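Local structure of TonB-dependent siderophore receptor (Pseudomonas aeruginosa 39016, 5NEC) at residues 380-390 with 397-405; 425-436 with 454-465. The protein probably takes up iron-loaded siderophores, and drug conjugates built on them, across the outer membrane in a TonB-dependent way. One frame throughout, in Å; residues are numbered along the deposited sequence.

Overall arrangement
Both contacts belong to the transmembrane beta-barrel domain of the receptor but lie in different zones, their centres about 42 Å apart and their nearest atoms about 18 Å apart. Contact 1 ties two parts of the long loop that follows strand 357-379, beyond the barrel wall and partly buried. It is closed by a disulfide and by asparagine packing, with no clear direct hydrogen bond across it. Contact 2 comes later in the chain and is a surface contact within the wall, where 425-436 and 454-465 pair as neighbouring antiparallel strands through regular backbone bonds. Strand 357-379, which leads into contact 1, also flanks 425-436 in contact 2.

Contact 1 (380-390 with 397-405); sequences DTNTGLGSNKC and APSGYNCTS
S399 meets T383 where the two backbones come closest, its CA lying 3.5 Å from T383 O in a CA-H...O contact. The OG of S399 turns to its own loop, where it accepts the backbone N-H of C403 and bonds to L394 O. S399 also opens a type I' turn that runs through G400 and Y401, both at positive phi, and brings N402 up to 380-390. The N402 amide packs against the T381-N382 backbone: OD1 is 3.3 Å from T381 CA, and ND2 comes to 3.1 Å from N382 O. With CG placed beside its own backbone N (chi1 -65°), N402 ND2 reaches back to S399 O at 2.9 Å, in the carbonyl plane, and gives a hydrogen to a water that in turn donates to D380 O. OD1 accepts from W415 NE1, so both ends of the amide are held and its rotation is fixed. This is a disulfide-closed loop on a TonB-dependent receptor barrel: at C403, where strand 403-405 begins, SG joins C390 SG at 2.1 Å with chi3 -83°. T383 lays its CG2 alongside that bridge, 3.6 Å from C403 SG. T383 OG1 donates to K389 O at 2.7 Å, on a lone pair of that oxygen, a bond to the residue just before C390; it also accepts from L385 N in an ST turn.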
ATOM      1  N   ASP A 380      28.791  15.486  -5.905  1.00 46.92           N
ATOM      2  CA  ASP A 380      29.579  15.522  -7.126  1.00 48.50           C
ATOM      3  C   ASP A 380      29.527  14.167  -7.840  1.00 45.42           C
ATOM      4  O   ASP A 380      30.123  13.192  -7.371  1.00 46.69           O
ATOM      5  CB  ASP A 380      31.034  15.884  -6.799  1.00 53.14           C
ATOM      6  CG  ASP A 380      31.876  16.165  -8.040  1.00 55.52           C
ATOM      7  OD1 ASP A 380      31.335  16.215  -9.182  1.00 55.94           O
ATOM      8  OD2 ASP A 380      33.097  16.353  -7.835  1.00 58.79           O
ATOM      9  N   THR A 381      28.815  14.118  -8.969  1.00 42.71           N
ATOM     10  CA  THR A 381      28.826  12.959  -9.858  1.00 42.53           C
ATOM     11  C   THR A 381      29.451  13.222 -11.263  1.00 42.68           C
ATOM     12  O   THR A 381      29.163  12.505 -12.224  1.00 43.36           O
ATOM     13  CB  THR A 381      27.406  12.418 -10.035  1.00 40.90           C
ATOM     14  OG1 THR A 381      26.585  13.461 -10.550  1.00 39.91           O
ATOM     15  CG2 THR A 381      26.851  11.891  -8.685  1.00 41.53           C
ATOM     16  N   ASN A 382      30.321  14.220 -11.364  1.00 41.91           N
ATOM     17  CA  ASN A 382      30.901  14.631 -12.635  1.00 43.13           C
ATOM     18  C   ASN A 382      31.757  13.501 -13.219  1.00 43.33           C
ATOM     19  O   ASN A 382      32.697  13.043 -12.569  1.00 42.19           O
ATOM     20  CB  ASN A 382      31.767  15.868 -12.406  1.00 44.18           C
ATOM     21  CG  ASN A 382      32.270  16.505 -13.692  1.00 45.15           C
ATOM     22  OD1 ASN A 382      32.274  15.921 -14.766  1.00 47.78           O
ATOM     23  ND2 ASN A 382      32.685  17.745 -13.575  1.00 48.14           N
ATOM     24  N   THR A 383      31.430  13.068 -14.441  1.00 42.93           N
ATOM     25  CA  THR A 383      32.156  11.962 -15.092  1.00 43.44           C
ATOM     26  C   THR A 383      33.482  12.372 -15.715  1.00 41.65           C
ATOM     27  O   THR A 383      34.303  11.513 -16.010  1.00 41.48           O
ATOM     28  CB  THR A 383      31.336  11.308 -16.214  1.00 43.32           C
ATOM     29  OG1 THR A 383      31.123  12.255 -17.273  1.00 43.11           O
ATOM     30  CG2 THR A 383      30.007  10.775 -15.688  1.00 43.10           C
ATOM     31  N   GLY A 384      33.673  13.668 -15.915  1.00 42.26           N
ATOM     32  CA  GLY A 384      34.830  14.193 -16.631  1.00 44.18           C
ATOM     33  C   GLY A 384      34.533  14.447 -18.102  1.00 44.72           C
ATOM     34  O   GLY A 384      35.306  15.125 -18.744  1.00 45.50           O
ATOM     35  N   LEU A 385      33.420  13.915 -18.623  1.00 45.39           N
ATOM     36  CA  LEU A 385      32.991  14.095 -20.012  1.00 44.55           C
ATOM     37  C   LEU A 385      31.545  14.627 -20.084  1.00 45.41           C
ATOM     38  O   LEU A 385      30.590  13.883 -19.892  1.00 44.71           O
ATOM     39  CB  LEU A 385      33.090  12.755 -20.743  1.00 44.46           C
ATOM     40  CG  LEU A 385      32.646  12.706 -22.209  1.00 45.23           C
ATOM     41  CD1 LEU A 385      33.559  13.595 -23.033  1.00 46.32           C
ATOM     42  CD2 LEU A 385      32.668  11.295 -22.727  1.00 44.88           C
ATOM     43  N   GLY A 386      31.388  15.925 -20.356  1.00 45.62           N
ATOM     44  CA  GLY A 386      30.078  16.592 -20.356  1.00 44.57           C
ATOM     45  C   GLY A 386      29.213  16.340 -19.122  1.00 43.56           C
ATOM     46  O   GLY A 386      27.996  16.201 -19.265  1.00 44.04           O
ATOM     47  N   SER A 387      29.839  16.244 -17.941  1.00 43.50           N
ATOM     48  CA  SER A 387      29.146  15.996 -16.634  1.00 44.57           C
ATOM     49  C   SER A 387      28.549  14.594 -16.411  1.00 43.42           C
ATOM     50  O   SER A 387      28.782  13.972 -15.373  1.00 43.18           O
ATOM     51  CB  SER A 387      28.061  17.061 -16.359  1.00 46.07           C
ATOM     52  OG  SER A 387      28.515  18.364 -16.699  1.00 47.05           O
ATOM     53  N   ASN A 388      27.793  14.092 -17.386  1.00 43.43           N
ATOM     54  CA  ASN A 388      26.996  12.859 -17.223  1.00 44.91           C
ATOM     55  C   ASN A 388      27.167  11.847 -18.385  1.00 45.30           C
ATOM     56  O   ASN A 388      26.341  10.941 -18.534  1.00 45.94           O
ATOM     57  CB  ASN A 388      25.517  13.243 -17.071  1.00 43.96           C
ATOM     58  CG  ASN A 388      25.004  14.077 -18.229  1.00 44.10           C
ATOM     59  OD1 ASN A 388      25.625  14.154 -19.280  1.00 44.01           O
ATOM     60  ND2 ASN A 388      23.852  14.686 -18.044  1.00 44.67           N
ATOM     61  N   LYS A 389      28.237  11.986 -19.183  1.00 44.05           N
ATOM     62  CA  LYS A 389      28.516  11.058 -20.288  1.00 42.68           C
ATOM     63  C   LYS A 389      29.660  10.117 -19.937  1.00 41.79           C
ATOM     64  O   LYS A 389      30.559  10.477 -19.182  1.00 41.17           O
ATOM     65  CB  LYS A 389      28.837  11.825 -21.577  1.00 42.68           C
ATOM     66  CG  LYS A 389      27.743  12.789 -22.031  1.00 42.13           C
ATOM     67  CD  LYS A 389      26.489  12.017 -22.401  1.00 43.51           C
ATOM     68  CE  LYS A 389      25.449  12.903 -23.072  1.00 44.29           C
ATOM     69  NZ  LYS A 389      24.790  13.820 -22.099  1.00 45.03           N
ATOM     70  N   CYS A 390      29.608   8.922 -20.520  1.00 42.53           N
ATOM     71  CA  CYS A 390      30.461   7.772 -20.169  1.00 43.96           C
ATOM     72  C   CYS A 390      30.743   6.948 -21.411  1.00 41.84           C
ATOM     73  O   CYS A 390      29.956   6.941 -22.341  1.00 38.39           O
ATOM     74  CB  CYS A 390      29.743   6.791 -19.230  1.00 44.82           C
ATOM     75  SG  CYS A 390      29.357   7.406 -17.620  1.00 51.65           S
ATOM     76  N   ALA A 397      38.091   4.217 -12.255  1.00 47.75           N
ATOM     77  CA  ALA A 397      38.803   5.354 -11.679  1.00 46.76           C
ATOM     78  C   ALA A 397      38.912   6.608 -12.547  1.00 49.41           C
ATOM     79  O   ALA A 397      38.901   7.709 -11.993  1.00 53.66           O
ATOM     80  CB  ALA A 397      40.182   4.925 -11.208  1.00 46.88           C
ATOM     81  N   PRO A 398      39.004   6.483 -13.892  1.00 48.45           N
ATOM     82  CA  PRO A 398      39.047   7.730 -14.676  1.00 47.90           C
ATOM     83  C   PRO A 398      37.786   8.596 -14.612  1.00 48.35           C
ATOM     84  O   PRO A 398      37.878   9.778 -14.902  1.00 49.93           O
ATOM     85  CB  PRO A 398      39.276   7.250 -16.122  1.00 48.25           C
ATOM     86  CG  PRO A 398      39.750   5.850 -16.013  1.00 48.29           C
ATOM     87  CD  PRO A 398      39.127   5.299 -14.754  1.00 47.83           C
ATOM     88  N   SER A 399      36.626   8.037 -14.259  1.00 47.85           N
ATOM     89  CA  SER A 399      35.420   8.860 -14.060  1.00 48.43           C
ATOM     90  C   SER A 399      35.153   9.195 -12.582  1.00 47.97           C
ATOM     91  O   SER A 399      34.049   9.636 -12.250  1.00 48.18           O
ATOM     92  CB  SER A 399      34.199   8.149 -14.629  1.00 47.69           C
ATOM     93  OG  SER A 399      34.046   6.879 -14.010  1.00 46.68           O
ATOM     94  N   GLY A 400      36.140   9.002 -11.700  1.00 46.35           N
ATOM     95  CA  GLY A 400      35.887   8.985 -10.255  1.00 45.38           C
ATOM     96  C   GLY A 400      34.846   7.950  -9.807  1.00 45.56           C
ATOM     97  O   GLY A 400      34.202   8.121  -8.776  1.00 45.41           O
ATOM     98  N   TYR A 401      34.687   6.883 -10.596  1.00 43.83           N
ATOM     99  CA  TYR A 401      33.689   5.828 -10.381  1.00 43.10           C
ATOM    100  C   TYR A 401      32.243   6.268 -10.578  1.00 43.00           C
ATOM    101  O   TYR A 401      31.322   5.566 -10.150  1.00 41.98           O
ATOM    102  CB  TYR A 401      33.887   5.141  -9.023  1.00 44.09           C
ATOM    103  CG  TYR A 401      35.291   4.605  -8.822  1.00 43.33           C
ATOM    104  CD1 TYR A 401      35.696   3.417  -9.436  1.00 41.87           C
ATOM    105  CD2 TYR A 401      36.220   5.290  -8.018  1.00 44.20           C
ATOM    106  CE1 TYR A 401      36.986   2.927  -9.271  1.00 42.15           C
ATOM    107  CE2 TYR A 401      37.511   4.799  -7.841  1.00 43.64           C
ATOM    108  CZ  TYR A 401      37.886   3.630  -8.474  1.00 42.45           C
ATOM    109  OH  TYR A 401      39.145   3.155  -8.299  1.00 45.08           O
ATOM    110  N   ASN A 402      32.045   7.393 -11.261  1.00 42.54           N
ATOM    111  CA  ASN A 402      30.714   7.841 -11.667  1.00 42.57           C
ATOM    112  C   ASN A 402      30.203   7.155 -12.934  1.00 41.54           C
ATOM    113  O   ASN A 402      29.030   7.309 -13.269  1.00 41.50           O
ATOM    114  CB  ASN A 402      30.700   9.364 -11.852  1.00 43.06           C
ATOM    115  CG  ASN A 402      30.951  10.084 -10.555  1.00 42.53           C
ATOM    116  OD1 ASN A 402      30.168   9.959  -9.633  1.00 41.59           O
ATOM    117  ND2 ASN A 402      32.044  10.818 -10.469  1.00 43.03           N
ATOM    118  N   CYS A 403      31.074   6.434 -13.637  1.00 41.77           N
ATOM    119  CA  CYS A 403      30.682   5.574 -14.744  1.00 42.61           C
ATOM    120  C   CYS A 403      30.986   4.158 -14.359  1.00 40.38           C
ATOM    121  O   CYS A 403      32.025   3.900 -13.757  1.00 40.99           O
ATOM    122  CB  CYS A 403      31.489   5.879 -16.012  1.00 45.33           C
ATOM    123  SG  CYS A 403      31.180   7.533 -16.626  1.00 52.71           S
ATOM    124  N   THR A 404      30.098   3.245 -14.733  1.00 38.83           N
ATOM    125  CA  THR A 404      30.332   1.826 -14.566  1.00 38.78           C
ATOM    126  C   THR A 404      29.943   1.074 -15.838  1.00 38.17           C
ATOM    127  O   THR A 404      29.497   1.675 -16.815  1.00 37.62           O
ATOM    128  CB  THR A 404      29.572   1.270 -13.334  1.00 39.28           C
ATOM    129  OG1 THR A 404      30.018  -0.064 -13.056  1.00 39.72           O
ATOM    130  CG2 THR A 404      28.048   1.254 -13.537  1.00 38.92           C
ATOM    131  N   SER A 405      30.113  -0.245 -15.806  1.00 38.21           N
ATOM    132  CA  SER A 405      29.797  -1.136 -16.927  1.00 37.67           C
ATOM    133  C   SER A 405      28.329  -1.512 -16.950  1.00 38.82           C
ATOM    134  O   SER A 405      27.748  -1.805 -15.895  1.00 38.75           O
ATOM    135  CB  SER A 405      30.656  -2.398 -16.799  1.00 38.56           C
ATOM    136  OG  SER A 405      30.145  -3.477 -17.541  1.00 38.62           O
TER
HETATM  137  O   HOH W   1      32.699  11.972  -7.795  1.00 44.91           O

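Contact 2 (425-436 with 454-465); sequences PLNTVGTTKAIY and RFDSFETTAKNH
A434 and R454 touch on the face that carries Y436 and D456: A434 CB sits 3.4 Å from R454 NH2 and 3.2 Å from D456 OD1. The extended R454 side chain runs past Y436, CG 3.8 Å from Y436 CB, and its guanidinium plane lies within 9° of the Y436 ring. Farther along this face T432 CG2 meets the edge of the F458 ring, 3.4 Å from CD1, and L426 CD1 touches N464 CB and A462 CB. T432 OG1 sits between backbone N and carbonyl carbon (chi1 62°), which turns CG2 to the ring. On the other face I435 CG2 lies at the edge of the F455 ring, near its plane, 4.0 Å from F455 CB. The antiparallel register of a beta hairpin in the barrel wall, strands 426-444 and 447-464, sets these pairs. Paired backbone bonds recur at every second residue from N427-K463 to I435-F455, and H465 N to P425 O adds one beyond the strand. Outward, D456 OD2 accepts from R454 NE at 2.9 Å on its syn side, a salt bridge that steadies the guanidinium, while NH2 forms another with E366. D347 and S362 hold Y436 OH, and the F455 ring meets W480.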
ATOM      1  N   PRO A 425      15.868  24.146   3.048  1.00 38.08           N
ATOM      2  CA  PRO A 425      14.687  23.336   2.837  1.00 37.37           C
ATOM      3  C   PRO A 425      13.451  24.062   2.308  1.00 36.31           C
ATOM      4  O   PRO A 425      13.359  25.268   2.419  1.00 34.98           O
ATOM      5  CB  PRO A 425      14.386  22.817   4.246  1.00 37.72           C
ATOM      6  CG  PRO A 425      14.834  23.910   5.123  1.00 37.60           C
ATOM      7  CD  PRO A 425      16.011  24.540   4.461  1.00 37.92           C
ATOM      8  N   LEU A 426      12.505  23.296   1.767  1.00 36.37           N
ATOM      9  CA  LEU A 426      11.150  23.786   1.542  1.00 38.73           C
ATOM     10  C   LEU A 426      10.346  23.344   2.758  1.00 38.37           C
ATOM     11  O   LEU A 426      10.240  22.138   3.018  1.00 38.84           O
ATOM     12  CB  LEU A 426      10.546  23.210   0.256  1.00 40.01           C
ATOM     13  CG  LEU A 426       9.057  23.449  -0.025  1.00 41.16           C
ATOM     14  CD1 LEU A 426       8.761  24.933  -0.195  1.00 42.06           C
ATOM     15  CD2 LEU A 426       8.673  22.679  -1.289  1.00 41.87           C
ATOM     16  N   ASN A 427       9.817  24.314   3.505  1.00 37.46           N
ATOM     17  CA  ASN A 427       9.068  24.063   4.727  1.00 38.46           C
ATOM     18  C   ASN A 427       7.613  24.409   4.510  1.00 39.13           C
ATOM     19  O   ASN A 427       7.300  25.537   4.172  1.00 40.49           O
ATOM     20  CB  ASN A 427       9.585  24.931   5.866  1.00 38.21           C
ATOM     21  CG  ASN A 427      10.980  24.553   6.311  1.00 39.14           C
ATOM     22  OD1 ASN A 427      11.466  23.440   6.081  1.00 39.73           O
ATOM     23  ND2 ASN A 427      11.646  25.496   6.951  1.00 39.46           N
ATOM     24  N   THR A 428       6.726  23.457   4.739  1.00 39.45           N
ATOM     25  CA  THR A 428       5.314  23.630   4.476  1.00 42.66           C
ATOM     26  C   THR A 428       4.479  23.349   5.728  1.00 44.91           C
ATOM     27  O   THR A 428       4.698  22.344   6.402  1.00 43.72           O
ATOM     28  CB  THR A 428       4.867  22.672   3.356  1.00 43.70           C
ATOM     29  OG1 THR A 428       5.788  22.756   2.251  1.00 43.85           O
ATOM     30  CG2 THR A 428       3.439  23.005   2.892  1.00 43.92           C
ATOM     31  N   VAL A 429       3.532  24.236   6.028  1.00 47.74           N
ATOM     32  CA  VAL A 429       2.588  24.047   7.127  1.00 50.19           C
ATOM     33  C   VAL A 429       1.174  23.992   6.540  1.00 53.69           C
ATOM     34  O   VAL A 429       0.720  24.974   5.951  1.00 53.48           O
ATOM     35  CB  VAL A 429       2.705  25.180   8.168  1.00 50.24           C
ATOM     36  CG1 VAL A 429       1.636  25.042   9.250  1.00 51.04           C
ATOM     37  CG2 VAL A 429       4.106  25.181   8.782  1.00 49.14           C
ATOM     38  N   GLY A 430       0.497  22.850   6.707  1.00 56.17           N
ATOM     39  CA  GLY A 430      -0.882  22.626   6.196  1.00 56.54           C
ATOM     40  C   GLY A 430      -1.918  22.440   7.300  1.00 56.54           C
ATOM     41  O   GLY A 430      -1.635  21.807   8.298  1.00 56.46           O
ATOM     42  N   THR A 431      -3.105  23.012   7.112  1.00 58.00           N
ATOM     43  CA  THR A 431      -4.246  22.882   8.033  1.00 57.69           C
ATOM     44  C   THR A 431      -5.404  22.305   7.239  1.00 57.55           C
ATOM     45  O   THR A 431      -5.605  22.695   6.086  1.00 58.17           O
ATOM     46  CB  THR A 431      -4.667  24.257   8.595  1.00 58.47           C
ATOM     47  OG1 THR A 431      -3.712  24.673   9.560  1.00 61.05           O
ATOM     48  CG2 THR A 431      -6.039  24.235   9.272  1.00 60.54           C
ATOM     49  N   THR A 432      -6.151  21.376   7.841  1.00 56.72           N
ATOM     50  CA  THR A 432      -7.403  20.890   7.260  1.00 56.91           C
ATOM     51  C   THR A 432      -8.524  20.944   8.300  1.00 55.45           C
ATOM     52  O   THR A 432      -8.293  20.729   9.479  1.00 55.47           O
ATOM     53  CB  THR A 432      -7.300  19.440   6.743  1.00 57.75           C
ATOM     54  OG1 THR A 432      -7.001  18.582   7.837  1.00 61.83           O
ATOM     55  CG2 THR A 432      -6.265  19.270   5.662  1.00 57.19           C
ATOM     56  N   LYS A 433      -9.727  21.258   7.846  1.00 55.32           N
ATOM     57  CA  LYS A 433     -10.943  21.127   8.623  1.00 55.77           C
ATOM     58  C   LYS A 433     -11.903  20.393   7.716  1.00 54.11           C
ATOM     59  O   LYS A 433     -12.055  20.781   6.555  1.00 55.53           O
ATOM     60  CB  LYS A 433     -11.524  22.498   8.946  1.00 59.99           C
ATOM     61  CG  LYS A 433     -10.696  23.324   9.914  1.00 63.82           C
ATOM     62  CD  LYS A 433     -11.264  24.732  10.062  1.00 67.20           C
ATOM     63  CE  LYS A 433     -10.708  25.435  11.296  1.00 69.91           C
ATOM     64  NZ  LYS A 433     -11.043  26.892  11.274  1.00 71.42           N
ATOM     65  N   ALA A 434     -12.536  19.331   8.207  1.00 50.86           N
ATOM     66  CA  ALA A 434     -13.533  18.613   7.401  1.00 49.96           C
ATOM     67  C   ALA A 434     -14.780  18.275   8.196  1.00 50.14           C
ATOM     68  O   ALA A 434     -14.730  18.134   9.411  1.00 50.13           O
ATOM     69  CB  ALA A 434     -12.933  17.359   6.784  1.00 49.24           C
ATOM     70  N   ILE A 435     -15.892  18.149   7.483  1.00 50.53           N
ATOM     71  CA  ILE A 435     -17.142  17.658   8.040  1.00 51.57           C
ATOM     72  C   ILE A 435     -17.708  16.619   7.077  1.00 51.65           C
ATOM     73  O   ILE A 435     -17.583  16.765   5.870  1.00 48.29           O
ATOM     74  CB  ILE A 435     -18.123  18.814   8.337  1.00 53.09           C
ATOM     75  CG1 ILE A 435     -19.370  18.292   9.059  1.00 54.68           C
ATOM     76  CG2 ILE A 435     -18.523  19.559   7.079  1.00 52.56           C
ATOM     77  CD1 ILE A 435     -20.251  19.388   9.638  1.00 55.69           C
ATOM     78  N   TYR A 436     -18.279  15.547   7.618  1.00 53.37           N
ATOM     79  CA  TYR A 436     -18.858  14.486   6.794  1.00 55.12           C
ATOM     80  C   TYR A 436     -20.125  13.915   7.444  1.00 56.02           C
ATOM     81  O   TYR A 436     -20.348  14.065   8.644  1.00 54.80           O
ATOM     82  CB  TYR A 436     -17.820  13.384   6.524  1.00 56.01           C
ATOM     83  CG  TYR A 436     -17.715  12.397   7.647  1.00 58.35           C
ATOM     84  CD1 TYR A 436     -18.517  11.246   7.663  1.00 60.47           C
ATOM     85  CD2 TYR A 436     -16.859  12.632   8.736  1.00 59.26           C
ATOM     86  CE1 TYR A 436     -18.462  10.349   8.724  1.00 61.53           C
ATOM     87  CE2 TYR A 436     -16.787  11.735   9.795  1.00 60.19           C
ATOM     88  CZ  TYR A 436     -17.596  10.594   9.785  1.00 62.67           C
ATOM     89  OH  TYR A 436     -17.554   9.687  10.815  1.00 68.38           O
ATOM     90  N   ARG A 454     -19.253  15.096   2.071  1.00 58.12           N
ATOM     91  CA  ARG A 454     -18.031  15.532   2.740  1.00 58.03           C
ATOM     92  C   ARG A 454     -17.583  16.887   2.189  1.00 57.17           C
ATOM     93  O   ARG A 454     -17.581  17.095   0.983  1.00 57.23           O
ATOM     94  CB  ARG A 454     -16.909  14.505   2.554  1.00 58.87           C
ATOM     95  CG  ARG A 454     -15.795  14.686   3.568  1.00 60.73           C
ATOM     96  CD  ARG A 454     -14.513  13.978   3.184  1.00 62.27           C
ATOM     97  NE  ARG A 454     -13.458  14.289   4.154  1.00 64.38           N
ATOM     98  CZ  ARG A 454     -13.263  13.656   5.316  1.00 66.41           C
ATOM     99  NH1 ARG A 454     -14.034  12.614   5.688  1.00 67.83           N
ATOM    100  NH2 ARG A 454     -12.267  14.072   6.107  1.00 65.33           N
ATOM    101  N   PHE A 455     -17.219  17.793   3.089  1.00 57.84           N
ATOM    102  CA  PHE A 455     -16.634  19.093   2.769  1.00 59.07           C
ATOM    103  C   PHE A 455     -15.280  19.211   3.474  1.00 58.95           C
ATOM    104  O   PHE A 455     -15.213  19.059   4.686  1.00 55.13           O
ATOM    105  CB  PHE A 455     -17.551  20.222   3.234  1.00 61.28           C
ATOM    106  CG  PHE A 455     -16.965  21.589   3.040  1.00 64.55           C
ATOM    107  CD1 PHE A 455     -16.748  22.092   1.757  1.00 66.33           C
ATOM    108  CD2 PHE A 455     -16.610  22.372   4.139  1.00 67.29           C
ATOM    109  CE1 PHE A 455     -16.210  23.356   1.571  1.00 68.09           C
ATOM    110  CE2 PHE A 455     -16.058  23.639   3.961  1.00 68.64           C
ATOM    111  CZ  PHE A 455     -15.857  24.130   2.672  1.00 68.93           C
ATOM    112  N   ASP A 456     -14.213  19.468   2.708  1.00 61.00           N
ATOM    113  CA  ASP A 456     -12.860  19.680   3.239  1.00 62.11           C
ATOM    114  C   ASP A 456     -12.397  21.089   2.938  1.00 63.90           C
ATOM    115  O   ASP A 456     -12.586  21.573   1.831  1.00 64.75           O
ATOM    116  CB  ASP A 456     -11.855  18.739   2.585  1.00 62.41           C
ATOM    117  CG  ASP A 456     -11.949  17.328   3.103  1.00 63.60           C
ATOM    118  OD1 ASP A 456     -11.269  17.032   4.111  1.00 66.40           O
ATOM    119  OD2 ASP A 456     -12.703  16.525   2.507  1.00 63.42           O
ATOM    120  N   SER A 457     -11.757  21.712   3.923  1.00 63.91           N
ATOM    121  CA  SER A 457     -11.197  23.049   3.808  1.00 62.73           C
ATOM    122  C   SER A 457      -9.699  22.954   4.127  1.00 61.28           C
ATOM    123  O   SER A 457      -9.317  22.322   5.103  1.00 58.48           O
ATOM    124  CB  SER A 457     -11.929  23.967   4.772  1.00 61.88           C
ATOM    125  OG  SER A 457     -11.372  25.253   4.780  1.00 64.26           O
ATOM    126  N   PHE A 458      -8.873  23.570   3.285  1.00 62.89           N
ATOM    127  CA  PHE A 458      -7.411  23.384   3.293  1.00 64.66           C
ATOM    128  C   PHE A 458      -6.691  24.756   3.306  1.00 61.30           C
ATOM    129  O   PHE A 458      -7.084  25.645   2.569  1.00 60.06           O
ATOM    130  CB  PHE A 458      -7.052  22.559   2.045  1.00 68.37           C
ATOM    131  CG  PHE A 458      -5.651  22.012   2.025  1.00 74.83           C
ATOM    132  CD1 PHE A 458      -5.157  21.261   3.097  1.00 80.70           C
ATOM    133  CD2 PHE A 458      -4.829  22.191   0.902  1.00 78.22           C
ATOM    134  CE1 PHE A 458      -3.860  20.724   3.075  1.00 82.45           C
ATOM    135  CE2 PHE A 458      -3.538  21.659   0.870  1.00 80.72           C
ATOM    136  CZ  PHE A 458      -3.054  20.920   1.956  1.00 81.93           C
ATOM    137  N   GLU A 459      -5.694  24.939   4.178  1.00 59.87           N
ATOM    138  CA  GLU A 459      -4.825  26.144   4.188  1.00 59.46           C
ATOM    139  C   GLU A 459      -3.386  25.704   4.254  1.00 56.62           C
ATOM    140  O   GLU A 459      -3.064  24.939   5.146  1.00 55.60           O
ATOM    141  CB  GLU A 459      -5.045  27.008   5.429  1.00 62.04           C
ATOM    142  CG  GLU A 459      -6.427  27.590   5.598  1.00 67.00           C
ATOM    143  CD  GLU A 459      -6.484  28.659   6.699  1.00 72.32           C
ATOM    144  OE1 GLU A 459      -5.580  29.526   6.759  1.00 77.93           O
ATOM    145  OE2 GLU A 459      -7.438  28.638   7.510  1.00 75.29           O
ATOM    146  N   THR A 460      -2.525  26.175   3.343  1.00 55.99           N
ATOM    147  CA  THR A 460      -1.073  25.895   3.409  1.00 54.41           C
ATOM    148  C   THR A 460      -0.221  27.145   3.289  1.00 52.14           C
ATOM    149  O   THR A 460      -0.592  28.094   2.630  1.00 50.86           O
ATOM    150  CB  THR A 460      -0.563  24.894   2.331  1.00 56.67           C
ATOM    151  OG1 THR A 460      -0.830  25.412   1.028  1.00 59.75           O
ATOM    152  CG2 THR A 460      -1.211  23.541   2.474  1.00 57.36           C
ATOM    153  N   THR A 461       0.944  27.106   3.929  1.00 51.38           N
ATOM    154  CA  THR A 461       1.976  28.113   3.782  1.00 50.21           C
ATOM    155  C   THR A 461       3.266  27.387   3.526  1.00 47.74           C
ATOM    156  O   THR A 461       3.622  26.505   4.279  1.00 47.18           O
ATOM    157  CB  THR A 461       2.084  28.962   5.052  1.00 51.18           C
ATOM    158  OG1 THR A 461       0.876  29.706   5.196  1.00 54.68           O
ATOM    159  CG2 THR A 461       3.238  29.945   4.986  1.00 51.99           C
ATOM    160  N   ALA A 462       3.959  27.755   2.459  1.00 47.20           N
ATOM    161  CA  ALA A 462       5.225  27.122   2.081  1.00 46.32           C
ATOM    162  C   ALA A 462       6.308  28.185   2.112  1.00 46.73           C
ATOM    163  O   ALA A 462       6.158  29.248   1.496  1.00 48.42           O
ATOM    164  CB  ALA A 462       5.130  26.510   0.691  1.00 44.41           C
ATOM    165  N   LYS A 463       7.382  27.910   2.849  1.00 45.79           N
ATOM    166  CA  LYS A 463       8.554  28.760   2.868  1.00 45.88           C
ATOM    167  C   LYS A 463       9.690  28.021   2.198  1.00 44.84           C
ATOM    168  O   LYS A 463      10.106  26.958   2.654  1.00 41.57           O
ATOM    169  CB  LYS A 463       8.929  29.141   4.291  1.00 47.12           C
ATOM    170  CG  LYS A 463       8.004  30.174   4.857  1.00 49.01           C
ATOM    171  CD  LYS A 463       8.184  30.324   6.352  1.00 50.57           C
ATOM    172  CE  LYS A 463       7.111  31.210   6.960  1.00 52.64           C
ATOM    173  NZ  LYS A 463       7.712  32.219   7.884  1.00 54.85           N
ATOM    174  N   ASN A 464      10.191  28.597   1.111  1.00 45.34           N
ATOM    175  CA  ASN A 464      11.247  27.973   0.339  1.00 45.09           C
ATOM    176  C   ASN A 464      12.554  28.711   0.543  1.00 44.20           C
ATOM    177  O   ASN A 464      12.750  29.807   0.023  1.00 44.38           O
ATOM    178  CB  ASN A 464      10.878  27.977  -1.135  1.00 46.38           C
ATOM    179  CG  ASN A 464      11.853  27.205  -1.984  1.00 46.42           C
ATOM    180  OD1 ASN A 464      12.691  26.452  -1.492  1.00 47.33           O
ATOM    181  ND2 ASN A 464      11.753  27.399  -3.277  1.00 49.28           N
ATOM    182  N   HIS A 465      13.453  28.084   1.286  1.00 43.00           N
ATOM    183  CA  HIS A 465      14.801  28.602   1.520  1.00 43.32           C
ATOM    184  C   HIS A 465      15.777  28.171   0.413  1.00 44.69           C
ATOM    185  O   HIS A 465      16.962  28.524   0.473  1.00 45.93           O
ATOM    186  CB  HIS A 465      15.294  28.164   2.923  1.00 42.31           C
ATOM    187  CG  HIS A 465      14.365  28.584   4.030  1.00 41.69           C
ATOM    188  ND1 HIS A 465      14.292  29.881   4.502  1.00 41.38           N
ATOM    189  CD2 HIS A 465      13.426  27.888   4.707  1.00 40.39           C
ATOM    190  CE1 HIS A 465      13.360  29.962   5.428  1.00 41.00           C
ATOM    191  NE2 HIS A 465      12.826  28.764   5.580  1.00 40.97           N
TER